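PDB 1RCU: conserved hypothetical protein VT76 from Thermotoga maritima, which is of unknown function but belongs to the SLOG cluster 4 family, whose Rossmann-like domain suggests that it may bind a nucleotide or a related ligand. Local coordinates for residues K25-G30 with R117-V122; R52-K57 with E184-I189; Y59-G64 with G82-I87; G127-A132 with G152-R157; I146-T151 with H177-V182. All coordinates share one frame; numbering follows the deposited sequence.

Contact 1 of 5, residues K25-G30 with R117-V122; sequences KVVVVG and RNADVV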
# COMPACT_ATOMS: atom_id res chain seq x y z
N LYS A 25 7.10 9.88 20.33
CA LYS A 25 5.89 9.22 19.88
C LYS A 25 5.73 7.78 20.36
O LYS A 25 6.58 6.93 20.09
CB LYS A 25 5.84 9.21 18.36
CG LYS A 25 5.59 10.53 17.68
CD LYS A 25 5.43 10.27 16.18
CE LYS A 25 5.22 11.54 15.36
NZ LYS A 25 4.97 11.27 13.90
N VAL A 26 4.63 7.49 21.06
CA VAL A 26 4.41 6.10 21.46
C VAL A 26 3.13 5.60 20.81
O VAL A 26 2.09 6.28 20.78
CB VAL A 26 4.34 5.90 23.01
CG1 VAL A 26 5.23 6.90 23.71
CG2 VAL A 26 2.92 5.97 23.51
N VAL A 27 3.23 4.41 20.24
CA VAL A 27 2.12 3.77 19.58
C VAL A 27 1.57 2.72 20.55
O VAL A 27 2.34 1.97 21.15
CB VAL A 27 2.62 3.08 18.27
CG1 VAL A 27 1.65 2.00 17.83
CG2 VAL A 27 2.80 4.12 17.15
N VAL A 28 0.25 2.71 20.75
CA VAL A 28 -0.35 1.72 21.64
C VAL A 28 -1.31 0.89 20.81
O VAL A 28 -2.10 1.42 20.01
CB VAL A 28 -1.10 2.36 22.87
CG1 VAL A 28 -0.19 3.37 23.57
CG2 VAL A 28 -2.39 3.00 22.44
N VAL A 29 -1.22 -0.43 20.97
CA VAL A 29 -2.06 -1.37 20.25
C VAL A 29 -2.77 -2.30 21.24
O VAL A 29 -2.29 -2.50 22.36
CB VAL A 29 -1.21 -2.22 19.25
CG1 VAL A 29 -0.50 -1.30 18.27
CG2 VAL A 29 -0.21 -3.05 20.00
N GLY A 30 -3.89 -2.86 20.83
CA GLY A 30 -4.64 -3.76 21.70
C GLY A 30 -5.98 -4.18 21.13
O GLY A 30 -6.28 -3.87 19.98
N ARG A 117 5.27 2.88 11.73
CA ARG A 117 6.32 3.79 11.28
C ARG A 117 6.30 5.03 12.13
O ARG A 117 7.26 5.79 12.16
CB ARG A 117 6.08 4.19 9.82
CG ARG A 117 6.05 3.05 8.81
CD ARG A 117 7.43 2.44 8.64
NE ARG A 117 7.46 1.42 7.61
CZ ARG A 117 8.58 0.77 7.27
NH1 ARG A 117 9.73 1.05 7.87
NH2 ARG A 117 8.55 -0.17 6.34
N ASN A 118 5.20 5.25 12.83
CA ASN A 118 5.08 6.44 13.66
C ASN A 118 5.41 6.18 15.11
O ASN A 118 4.96 6.90 15.99
CB ASN A 118 3.67 7.02 13.55
CG ASN A 118 3.41 7.66 12.21
OD1 ASN A 118 3.80 8.81 11.96
ND2 ASN A 118 2.76 6.92 11.31
N ALA A 119 6.22 5.16 15.37
CA ALA A 119 6.56 4.84 16.75
C ALA A 119 8.02 4.88 17.12
O ALA A 119 8.89 4.47 16.35
CB ALA A 119 5.99 3.45 17.12
N ASP A 120 8.28 5.38 18.32
CA ASP A 120 9.63 5.38 18.88
C ASP A 120 9.59 4.19 19.82
O ASP A 120 10.63 3.64 20.19
CB ASP A 120 9.91 6.64 19.68
CG ASP A 120 10.06 7.87 18.81
OD1 ASP A 120 10.79 7.78 17.79
OD2 ASP A 120 9.47 8.92 19.13
N VAL A 121 8.37 3.83 20.21
CA VAL A 121 8.15 2.70 21.10
C VAL A 121 6.69 2.27 21.04
O VAL A 121 5.79 3.10 20.86
CB VAL A 121 8.52 3.05 22.56
CG1 VAL A 121 7.60 4.11 23.11
CG2 VAL A 121 8.46 1.79 23.42
N VAL A 122 6.46 0.97 21.15
CA VAL A 122 5.11 0.40 21.11
C VAL A 122 4.71 -0.24 22.44
O VAL A 122 5.48 -1.00 23.03
CB VAL A 122 5.01 -0.69 20.02
CG1 VAL A 122 3.61 -1.31 20.01
CG2 VAL A 122 5.35 -0.09 18.67

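Contact 2 of 5, residues R52-K57 with E184-I189; sequences RTLAKK and EAVQII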
# COMPACT_ATOMS: atom_id res chain seq x y z
N ARG A 52 -3.75 8.65 30.23
CA ARG A 52 -3.55 9.86 31.01
C ARG A 52 -2.07 10.08 31.30
O ARG A 52 -1.55 11.18 31.14
CB ARG A 52 -4.33 9.75 32.31
CG ARG A 52 -5.82 9.56 32.14
CD ARG A 52 -6.48 9.86 33.46
NE ARG A 52 -7.92 9.65 33.44
CZ ARG A 52 -8.54 8.66 34.07
NH1 ARG A 52 -7.84 7.77 34.75
NH2 ARG A 52 -9.86 8.57 34.04
N THR A 53 -1.40 9.02 31.72
CA THR A 53 0.00 9.10 32.05
C THR A 53 0.85 9.51 30.86
O THR A 53 1.81 10.27 31.01
CB THR A 53 0.52 7.77 32.57
OG1 THR A 53 -0.29 7.34 33.68
CG2 THR A 53 1.98 7.91 33.03
N LEU A 54 0.51 9.00 29.67
CA LEU A 54 1.29 9.35 28.49
C LEU A 54 1.11 10.83 28.21
O LEU A 54 2.07 11.53 27.90
CB LEU A 54 0.84 8.52 27.28
CG LEU A 54 1.19 7.03 27.40
CD1 LEU A 54 0.67 6.26 26.21
CD2 LEU A 54 2.70 6.89 27.51
N ALA A 55 -0.13 11.29 28.32
CA ALA A 55 -0.44 12.70 28.09
C ALA A 55 0.31 13.56 29.09
O ALA A 55 0.97 14.51 28.70
CB ALA A 55 -1.96 12.95 28.20
N LYS A 56 0.22 13.22 30.38
CA LYS A 56 0.89 14.00 31.43
C LYS A 56 2.39 14.10 31.21
O LYS A 56 3.00 15.14 31.50
CB LYS A 56 0.60 13.43 32.83
CG LYS A 56 -0.88 13.34 33.21
CD LYS A 56 -1.07 12.80 34.62
CE LYS A 56 -2.49 12.27 34.87
NZ LYS A 56 -3.48 13.21 35.47
N LYS A 57 3.00 13.04 30.68
CA LYS A 57 4.43 13.03 30.44
C LYS A 57 4.79 13.73 29.14
O LYS A 57 5.97 13.84 28.81
CB LYS A 57 4.99 11.59 30.40
CG LYS A 57 4.89 10.83 31.71
CD LYS A 57 5.56 11.56 32.86
CE LYS A 57 5.57 10.70 34.13
NZ LYS A 57 6.13 11.40 35.32
N GLU A 184 5.23 1.18 35.60
CA GLU A 184 6.42 0.44 35.19
C GLU A 184 6.66 0.67 33.70
O GLU A 184 7.79 0.88 33.27
CB GLU A 184 6.24 -1.06 35.48
CG GLU A 184 7.53 -1.86 35.47
CD GLU A 184 7.30 -3.32 35.80
OE1 GLU A 184 6.35 -3.63 36.56
OE2 GLU A 184 8.08 -4.16 35.31
N ALA A 185 5.59 0.64 32.92
CA ALA A 185 5.65 0.84 31.47
C ALA A 185 6.28 2.17 31.06
O ALA A 185 7.21 2.21 30.25
CB ALA A 185 4.25 0.73 30.87
N VAL A 186 5.77 3.27 31.59
CA VAL A 186 6.29 4.59 31.27
C VAL A 186 7.72 4.76 31.75
O VAL A 186 8.50 5.54 31.20
CB VAL A 186 5.44 5.69 31.90
CG1 VAL A 186 5.90 7.06 31.43
CG2 VAL A 186 3.99 5.44 31.54
N GLN A 187 8.05 4.04 32.80
CA GLN A 187 9.37 4.08 33.37
C GLN A 187 10.38 3.52 32.36
O GLN A 187 11.47 4.05 32.18
CB GLN A 187 9.35 3.25 34.64
CG GLN A 187 10.55 3.34 35.52
CD GLN A 187 10.36 2.51 36.78
OE1 GLN A 187 9.39 2.72 37.52
NE2 GLN A 187 11.26 1.56 37.01
N ILE A 188 9.98 2.44 31.71
CA ILE A 188 10.80 1.79 30.70
C ILE A 188 10.97 2.69 29.47
O ILE A 188 12.04 2.76 28.86
CB ILE A 188 10.16 0.44 30.30
CG1 ILE A 188 10.16 -0.51 31.50
CG2 ILE A 188 10.90 -0.21 29.16
CD1 ILE A 188 9.33 -1.75 31.31
N ILE A 189 9.90 3.40 29.09
CA ILE A 189 9.96 4.31 27.95
C ILE A 189 10.95 5.42 28.24
O ILE A 189 11.74 5.79 27.37
CB ILE A 189 8.59 4.97 27.67
CG1 ILE A 189 7.55 3.90 27.29
CG2 ILE A 189 8.72 6.00 26.55
CD1 ILE A 189 6.12 4.43 27.22

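Contact 3 of 5, residues Y59-G64 with G82-I87; sequences YLVFNG and GTVVGI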
# COMPACT_ATOMS: atom_id res chain seq x y z
N TYR A 59 4.01 12.81 25.89
CA TYR A 59 4.22 11.98 24.70
C TYR A 59 3.07 12.14 23.71
O TYR A 59 1.91 12.35 24.10
CB TYR A 59 4.33 10.48 25.07
CG TYR A 59 5.44 10.13 26.03
CD1 TYR A 59 6.77 10.41 25.72
CD2 TYR A 59 5.16 9.51 27.25
CE1 TYR A 59 7.80 10.09 26.60
CE2 TYR A 59 6.19 9.18 28.15
CZ TYR A 59 7.51 9.48 27.82
OH TYR A 59 8.52 9.16 28.70
N LEU A 60 3.39 12.04 22.42
CA LEU A 60 2.39 12.13 21.36
C LEU A 60 1.90 10.69 21.13
O LEU A 60 2.69 9.82 20.79
CB LEU A 60 3.03 12.70 20.09
CG LEU A 60 2.10 12.87 18.90
CD1 LEU A 60 0.88 13.67 19.31
CD2 LEU A 60 2.86 13.56 17.79
N VAL A 61 0.60 10.45 21.32
CA VAL A 61 0.06 9.10 21.17
C VAL A 61 -0.60 8.75 19.84
O VAL A 61 -1.39 9.52 19.29
CB VAL A 61 -0.92 8.78 22.34
CG1 VAL A 61 -1.37 7.32 22.27
CG2 VAL A 61 -0.22 9.04 23.69
N PHE A 62 -0.24 7.58 19.31
CA PHE A 62 -0.79 7.05 18.05
C PHE A 62 -1.42 5.69 18.30
O PHE A 62 -0.90 4.90 19.09
CB PHE A 62 0.30 6.83 17.00
CG PHE A 62 0.77 8.06 16.33
CD1 PHE A 62 1.53 8.99 17.02
CD2 PHE A 62 0.44 8.30 15.00
CE1 PHE A 62 1.98 10.15 16.39
CE2 PHE A 62 0.88 9.46 14.35
CZ PHE A 62 1.65 10.39 15.04
N ASN A 63 -2.51 5.41 17.60
CA ASN A 63 -3.18 4.12 17.69
C ASN A 63 -4.02 3.85 16.45
O ASN A 63 -4.23 4.74 15.62
CB ASN A 63 -4.04 4.04 18.97
CG ASN A 63 -5.13 5.08 19.02
OD1 ASN A 63 -5.94 5.20 18.10
ND2 ASN A 63 -5.17 5.84 20.10
N GLY A 64 -4.50 2.61 16.33
CA GLY A 64 -5.31 2.20 15.19
C GLY A 64 -6.65 2.88 15.01
O GLY A 64 -7.42 2.49 14.14
N GLY A 82 -3.83 15.71 26.40
CA GLY A 82 -2.75 15.35 25.50
C GLY A 82 -3.31 15.20 24.10
O GLY A 82 -4.51 15.32 23.89
N THR A 83 -2.43 14.96 23.14
CA THR A 83 -2.85 14.78 21.75
C THR A 83 -2.73 13.31 21.37
O THR A 83 -1.73 12.67 21.69
CB THR A 83 -1.97 15.56 20.76
OG1 THR A 83 -2.02 16.96 21.07
CG2 THR A 83 -2.49 15.36 19.32
N VAL A 84 -3.74 12.79 20.69
CA VAL A 84 -3.72 11.41 20.26
C VAL A 84 -4.20 11.35 18.82
O VAL A 84 -5.26 11.87 18.46
CB VAL A 84 -4.57 10.50 21.21
CG1 VAL A 84 -5.93 11.08 21.38
CG2 VAL A 84 -4.64 9.06 20.66
N VAL A 85 -3.38 10.73 17.98
CA VAL A 85 -3.66 10.63 16.56
C VAL A 85 -4.01 9.21 16.13
O VAL A 85 -3.30 8.26 16.46
CB VAL A 85 -2.42 11.10 15.76
CG1 VAL A 85 -2.64 10.84 14.27
CG2 VAL A 85 -2.17 12.57 16.03
N GLY A 86 -5.11 9.09 15.37
CA GLY A 86 -5.54 7.80 14.90
C GLY A 86 -5.24 7.54 13.44
O GLY A 86 -5.44 8.40 12.59
N ILE A 87 -4.75 6.34 13.15
CA ILE A 87 -4.43 5.91 11.79
C ILE A 87 -5.53 4.90 11.49
O ILE A 87 -5.55 3.81 12.05
CB ILE A 87 -3.06 5.21 11.72
CG1 ILE A 87 -1.97 6.10 12.31
CG2 ILE A 87 -2.71 4.88 10.28
CD1 ILE A 87 -1.59 7.27 11.48

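Contact 4 of 5, residues G127-A132 with G152-R157; sequences GEIGTA and GGWTDR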
# COMPACT_ATOMS: atom_id res chain seq x y z
N GLY A 127 -5.36 -7.85 23.14
CA GLY A 127 -5.27 -8.04 21.70
C GLY A 127 -5.42 -9.41 21.08
O GLY A 127 -5.04 -10.45 21.64
N GLU A 128 -6.01 -9.39 19.88
CA GLU A 128 -6.20 -10.59 19.10
C GLU A 128 -5.16 -10.59 17.97
O GLU A 128 -4.12 -9.93 18.07
CB GLU A 128 -7.63 -10.66 18.54
CG GLU A 128 -8.74 -10.85 19.60
CD GLU A 128 -8.57 -12.11 20.46
OE1 GLU A 128 -7.90 -13.07 20.03
OE2 GLU A 128 -9.13 -12.13 21.57
N ILE A 129 -5.44 -11.31 16.90
CA ILE A 129 -4.47 -11.43 15.82
C ILE A 129 -3.86 -10.11 15.33
O ILE A 129 -2.66 -10.03 15.07
CB ILE A 129 -5.05 -12.25 14.64
CG1 ILE A 129 -3.90 -12.77 13.79
CG2 ILE A 129 -6.00 -11.42 13.81
CD1 ILE A 129 -3.03 -13.79 14.53
N GLY A 130 -4.68 -9.08 15.22
CA GLY A 130 -4.17 -7.80 14.76
C GLY A 130 -3.03 -7.28 15.62
O GLY A 130 -1.99 -6.84 15.12
N THR A 131 -3.24 -7.34 16.92
CA THR A 131 -2.25 -6.86 17.87
C THR A 131 -0.98 -7.72 17.81
O THR A 131 0.14 -7.23 18.02
CB THR A 131 -2.86 -6.86 19.29
OG1 THR A 131 -4.01 -6.00 19.31
CG2 THR A 131 -1.85 -6.37 20.32
N ALA A 132 -1.17 -8.99 17.49
CA ALA A 132 -0.05 -9.92 17.38
C ALA A 132 0.82 -9.54 16.18
O ALA A 132 2.05 -9.52 16.27
CB ALA A 132 -0.58 -11.33 17.24
N GLY A 152 -3.80 -9.99 29.36
CA GLY A 152 -4.26 -11.07 28.49
C GLY A 152 -4.04 -10.96 26.99
O GLY A 152 -3.25 -10.12 26.51
N GLY A 153 -4.74 -11.82 26.25
CA GLY A 153 -4.65 -11.85 24.80
C GLY A 153 -3.26 -12.21 24.31
O GLY A 153 -2.57 -13.02 24.92
N TRP A 154 -2.83 -11.61 23.20
CA TRP A 154 -1.51 -11.89 22.68
C TRP A 154 -0.38 -11.20 23.44
O TRP A 154 0.79 -11.60 23.33
CB TRP A 154 -1.45 -11.51 21.20
CG TRP A 154 -1.76 -12.64 20.30
CD1 TRP A 154 -2.92 -12.86 19.63
CD2 TRP A 154 -0.88 -13.70 19.94
NE1 TRP A 154 -2.83 -14.00 18.87
CE2 TRP A 154 -1.58 -14.54 19.04
CE3 TRP A 154 0.44 -14.03 20.29
CZ2 TRP A 154 -1.00 -15.69 18.48
CZ3 TRP A 154 1.01 -15.17 19.75
CH2 TRP A 154 0.29 -15.99 18.85
N THR A 155 -0.72 -10.17 24.22
CA THR A 155 0.32 -9.46 24.97
C THR A 155 0.95 -10.42 25.96
O THR A 155 2.16 -10.39 26.18
CB THR A 155 -0.26 -8.23 25.69
OG1 THR A 155 -0.83 -7.33 24.73
CG2 THR A 155 0.82 -7.49 26.45
N ASP A 156 0.14 -11.29 26.54
CA ASP A 156 0.65 -12.27 27.49
C ASP A 156 1.10 -13.53 26.76
O ASP A 156 2.14 -14.11 27.08
CB ASP A 156 -0.42 -12.62 28.53
CG ASP A 156 -0.53 -11.56 29.63
OD1 ASP A 156 -1.62 -11.44 30.23
OD2 ASP A 156 0.47 -10.87 29.92
N ARG A 157 0.33 -13.94 25.77
CA ARG A 157 0.65 -15.15 25.01
C ARG A 157 2.03 -15.09 24.33
O ARG A 157 2.76 -16.08 24.34
CB ARG A 157 -0.45 -15.41 23.97
CG ARG A 157 -0.33 -16.76 23.28
CD ARG A 157 -1.47 -17.05 22.31
NE ARG A 157 -2.77 -17.03 22.96
CZ ARG A 157 -3.66 -16.05 22.81
NH1 ARG A 157 -3.38 -15.01 22.03
NH2 ARG A 157 -4.81 -16.09 23.46

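Contact 5 of 5, residues I146-T151 with H177-V182; sequences ILLRGT and HQAWTV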
# COMPACT_ATOMS: atom_id res chain seq x y z
N ILE A 146 6.86 -2.71 24.51
CA ILE A 146 6.67 -2.92 25.93
C ILE A 146 5.33 -3.62 26.09
O ILE A 146 4.29 -3.06 25.75
CB ILE A 146 6.65 -1.59 26.70
CG1 ILE A 146 7.99 -0.87 26.51
CG2 ILE A 146 6.36 -1.87 28.20
CD1 ILE A 146 7.99 0.55 27.04
N LEU A 147 5.36 -4.86 26.57
CA LEU A 147 4.14 -5.63 26.76
C LEU A 147 3.62 -5.28 28.14
O LEU A 147 4.38 -5.33 29.12
CB LEU A 147 4.41 -7.15 26.69
CG LEU A 147 5.21 -7.77 25.53
CD1 LEU A 147 5.43 -9.26 25.77
CD2 LEU A 147 4.48 -7.55 24.21
N LEU A 148 2.35 -4.92 28.23
CA LEU A 148 1.77 -4.60 29.53
C LEU A 148 1.12 -5.91 29.96
O LEU A 148 -0.01 -6.21 29.59
CB LEU A 148 0.74 -3.48 29.39
CG LEU A 148 0.34 -2.78 30.69
CD1 LEU A 148 1.58 -2.28 31.46
CD2 LEU A 148 -0.57 -1.62 30.35
N ARG A 149 1.88 -6.70 30.71
CA ARG A 149 1.44 -8.01 31.17
C ARG A 149 0.21 -8.03 32.07
O ARG A 149 -0.14 -7.03 32.70
CB ARG A 149 2.60 -8.70 31.89
CG ARG A 149 3.86 -8.62 31.07
CD ARG A 149 3.74 -9.43 29.80
NE ARG A 149 4.41 -10.70 30.02
CZ ARG A 149 3.83 -11.76 30.57
NH1 ARG A 149 2.57 -11.72 30.95
NH2 ARG A 149 4.56 -12.83 30.77
N GLY A 150 -0.43 -9.19 32.13
CA GLY A 150 -1.61 -9.33 32.96
C GLY A 150 -2.85 -8.89 32.23
O GLY A 150 -3.96 -9.13 32.69
N THR A 151 -2.68 -8.25 31.07
CA THR A 151 -3.81 -7.76 30.29
C THR A 151 -4.35 -8.79 29.30
O THR A 151 -5.24 -8.49 28.50
CB THR A 151 -3.42 -6.48 29.52
OG1 THR A 151 -2.38 -6.78 28.58
CG2 THR A 151 -2.93 -5.41 30.50
N HIS A 177 10.34 -5.54 25.79
CA HIS A 177 10.24 -5.33 27.23
C HIS A 177 8.89 -5.80 27.79
O HIS A 177 7.89 -5.93 27.07
CB HIS A 177 10.44 -3.85 27.55
CG HIS A 177 11.73 -3.29 27.04
ND1 HIS A 177 11.95 -3.01 25.71
CD2 HIS A 177 12.88 -2.99 27.68
CE1 HIS A 177 13.18 -2.56 25.55
NE2 HIS A 177 13.77 -2.54 26.74
N GLN A 178 8.88 -6.06 29.09
CA GLN A 178 7.69 -6.49 29.81
C GLN A 178 7.51 -5.59 31.04
O GLN A 178 8.49 -5.23 31.71
CB GLN A 178 7.84 -7.94 30.28
CG GLN A 178 7.85 -8.93 29.15
CD GLN A 178 7.92 -10.37 29.63
OE1 GLN A 178 7.02 -10.85 30.32
NE2 GLN A 178 8.97 -11.07 29.24
N ALA A 179 6.27 -5.22 31.32
CA ALA A 179 5.93 -4.39 32.47
C ALA A 179 4.61 -4.90 33.03
O ALA A 179 3.75 -5.34 32.27
CB ALA A 179 5.80 -2.92 32.05
N TRP A 180 4.44 -4.85 34.34
CA TRP A 180 3.20 -5.32 34.94
C TRP A 180 2.37 -4.19 35.49
O TRP A 180 1.39 -4.40 36.18
CB TRP A 180 3.49 -6.31 36.06
CG TRP A 180 4.09 -7.57 35.56
CD1 TRP A 180 5.40 -7.79 35.23
CD2 TRP A 180 3.39 -8.77 35.25
NE1 TRP A 180 5.56 -9.07 34.74
CE2 TRP A 180 4.34 -9.69 34.74
CE3 TRP A 180 2.05 -9.17 35.36
CZ2 TRP A 180 3.99 -10.98 34.35
CZ3 TRP A 180 1.70 -10.47 34.96
CH2 TRP A 180 2.66 -11.35 34.46
N THR A 181 2.76 -2.97 35.15
CA THR A 181 2.06 -1.81 35.67
C THR A 181 2.25 -0.63 34.74
O THR A 181 3.27 -0.54 34.07
CB THR A 181 2.62 -1.49 37.07
OG1 THR A 181 1.62 -1.80 38.05
CG2 THR A 181 3.02 -0.05 37.19
N VAL A 182 1.27 0.26 34.67
CA VAL A 182 1.40 1.42 33.81
C VAL A 182 2.62 2.22 34.24
O VAL A 182 3.44 2.63 33.40
CB VAL A 182 0.15 2.34 33.87
CG1 VAL A 182 0.32 3.53 32.95
CG2 VAL A 182 -1.08 1.55 33.49

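Contact 1 of 5, residues K25-G30 with R117-V122
Lys25 slants across Asn118, its CB and CD over the backbone O and its NZ at the amide. CB stands 3.4 Å from Asn118 O, CG lies somewhat farther from the same oxygen, and CD returns to 3.4 Å from Asn118 O. Because the chain is fully extended beyond CG, NZ is carried on to the amide, where it makes a weak hydrogen bond of 3.3 Å to Asn118 OD1. Both polar ends have stronger partners in the second subunit: NZ binds Ala101 O there, and Asn118 OD1 accepts from Lys103 N. Asp120 grips the backbone of Lys25 twice. Lys25 N donates to Asp120 OD2 (2.8 Å) almost straight, on the anti side of the carboxylate, and Asp120 N returns a bond to Lys25 O (2.9 Å). Farther along, Val27 N binds Val121 O at 2.9 Å as the strands settle into parallel pairing. Val27 CG2 presses on Ala119 CB at 3.3 Å, while Val26 and Val121, side by side and pointing the same way, meet through their CG1 methyls. Strand 25-30 thus lies mid-sheet between strands 60-63 and 121-125, with helix 44-56 packed on Val26 and Val28 and helix 129-140 on Val29 and Val122.

Contact 2 of 5, residues R52-K57 with E184-I189
Val186 points its two methyls at segment 52-57, each meeting a different residue. CG2 approaches Thr53 CG2 at 3.5 Å, the closest approach between the two segments, and CG1 reaches Lys57 CG, in the aliphatic root of that chain, at 3.9 Å. In both pairs the side chains cross at a slant instead of lying alongside. Thr53 offers its methyl because CG2 stands anti to the backbone N; this leaves OG1 beside that N, where it bonds to Glu49 O one turn earlier. The two helices flank the same face of the parallel sheet in this Rossmann-like fold, running in roughly the same sense; the axes of 52-56 and 184-189 come within 10.8 Å, at 35°. Methyl and methylene groups fill the spacing, the Thr53 methyl and Lys57 CG among them. Nearer the sheet, Leu54 turns its end across so that CD2 lies 4.2 Å from Ile189 CD1, and the same CD2 just touches Val186 CG2. Tyr59 packs against Leu54, Val186 and Ile189. Beneath them, Leu54 rests on Val26 and Val28 of strand 25-30, and Ile189 on Ile146 of strand 145-148.

Contact 3 of 5, residues Y59-G64 with G82-I87
Phe62 takes Val85 over one face of its ring: Val85 CB sits 3.9 Å above the plane, displaced toward the rim, in a CH-pi contact. Val85 CG1, anti to its own backbone N (chi1 173°), adds a second touch at 3.8 Å to Phe62 CE2, and Ile87 CD1 comes to the ring edge near CD2. Reducing Phe62 to an alanine removes the ring, which would probably open a gap beside Val85 CB and Ile87 CD1. The neighbouring positions point to the other face of the sheet, where Val61 CG1 meets Val84 CG2 at 4.0 Å and Asn63 ND2 lies 3.3 Å from that same Val84 methyl. These are the two parallel strands of a beta-alpha-beta crossover through helix 68-79, joined by four backbone hydrogen bonds, the shortest being Val85 N to Val61 O at 2.7 Å. The Asn63 amide is fixed from outside the strands: OD1 accepts from Gly65 N and ND2 is bonded to Ser74 OG of the crossover helix. On the Phe62 face, Leu115 of helix 108-116 packs against both Phe62 and Ile87, while Val100 and Val102 of the second subunit touch Val85 and Ile87 respectively.

Contact 4 of 5, residues G127-A132 with G152-R157
The indole of Trp154 is sandwiched: Ala132 CB lies 3.5 Å above one face, and on the opposite face Arg157 NH1 stands 3.2 Å above the plane, toward the rim. This joins the starts of two helices at the C-terminal ends of strands 121-125 and 145-148 in a Rossmann-like fold. The methyl sits squarely over the five-membered ring, 9° off its normal, a CH-pi contact. Gly127 O lies at the edge of the indole, and Glu128 O approaches Trp154 CD1 obliquely at 3.5 Å. The Arg157 guanidinium has Gly153 O over one of its own faces and turns its edge to the ring at CG. The run Gly126 to Glu134 resembles the glycine-rich loop that contributes to nucleotide binding in LOG-type relatives, so a similar role is possible here. Glu128 is the N-cap residue, and its O accepts Ala132 N, closing the first helical turn, from which the Ala132 methyl faces the indole. From the third subunit, Leu168 O receives Trp154 NE1, and Asn170 N donates to Glu128 OE1. Backbones meet where Trp154 N bonds to Gly127 O at 2.9 Å, the donor tilted from the carbonyl plane. Gly153 CA lies 3.5 Å from the same Gly127 O, and a CB on Gly153 would clash with that oxygen.

Contact 5 of 5, residues I146-T151 with H177-V182
Strands 146-148 and 177-179 run parallel with axes 27° apart, tied by Leu147 N to His177 O (2.8 Å), Ala179 N to Leu147 O (2.9 Å) and, just past the first strand, Arg149 N to Ala179 O. Arg149 carries the side-chain contact. Its CB lies 3.3 Å above the Trp180 ring plane, centred over the six-membered ring in a CH-pi contact. The chain then bends at its second and third torsions, bringing NE to Gln178 OE1 at 2.6 Å; NH2 adds a weak bond to the same oxygen. Guanidinium and amide planes are nearly parallel, 14° apart, though the NE bond is tilted from both; guanidinium and indole are inclined by 40°, with Trp180 CZ2 over one guanidinium face. The guanidinium's strongest partner is Asp156, in a salt bridge through NH1. With a methionine in place of Arg149, Asp156 would probably be left without its charged mate and the Gln178 amide set free to turn. Arg149 and Gly150 form the corner of a type II turn from Leu148 to Thr151, across which Thr151 OG1 donates to Leu148 O at 2.6 Å. On the sheet face that carries Ile146, Leu148 and Ala179, Ile146 CG2 meets Ala179 CB at 4.0 Å, and Leu148 CD1 comes to 3.6 Å from Thr181 O. Strand 176-179 is outermost in this chain's sheet; strand 145-148 separates it from strand 121-125, and Ile188 of helix 182-190 packs on Ile146, His177 and Ala179.

Contacts 1, 3 and 5 are pairings in one parallel sheet. Contact 1 is central: Val28 N bonds Phe62 O of contact 3 at 3.0 Å, and Val122 O receives Ile146 N of contact 5 at 2.7 Å. Contacts 3 and 5 lie on opposite sides of the chain's centre, their own centres about 19 Å apart. Contact 2 packs on this sheet: Leu54 CD1 is 3.5 Å from Val26 CG2, and Ile189 CG1 is 3.4 Å from Ile146 CD1. Contact 4 lies about 21 Å from contact 2 between centres, but locks onto contact 5 through Asp156 and Arg149. Its glycine-rich loop may border a ligand site, as in LOG-type relatives.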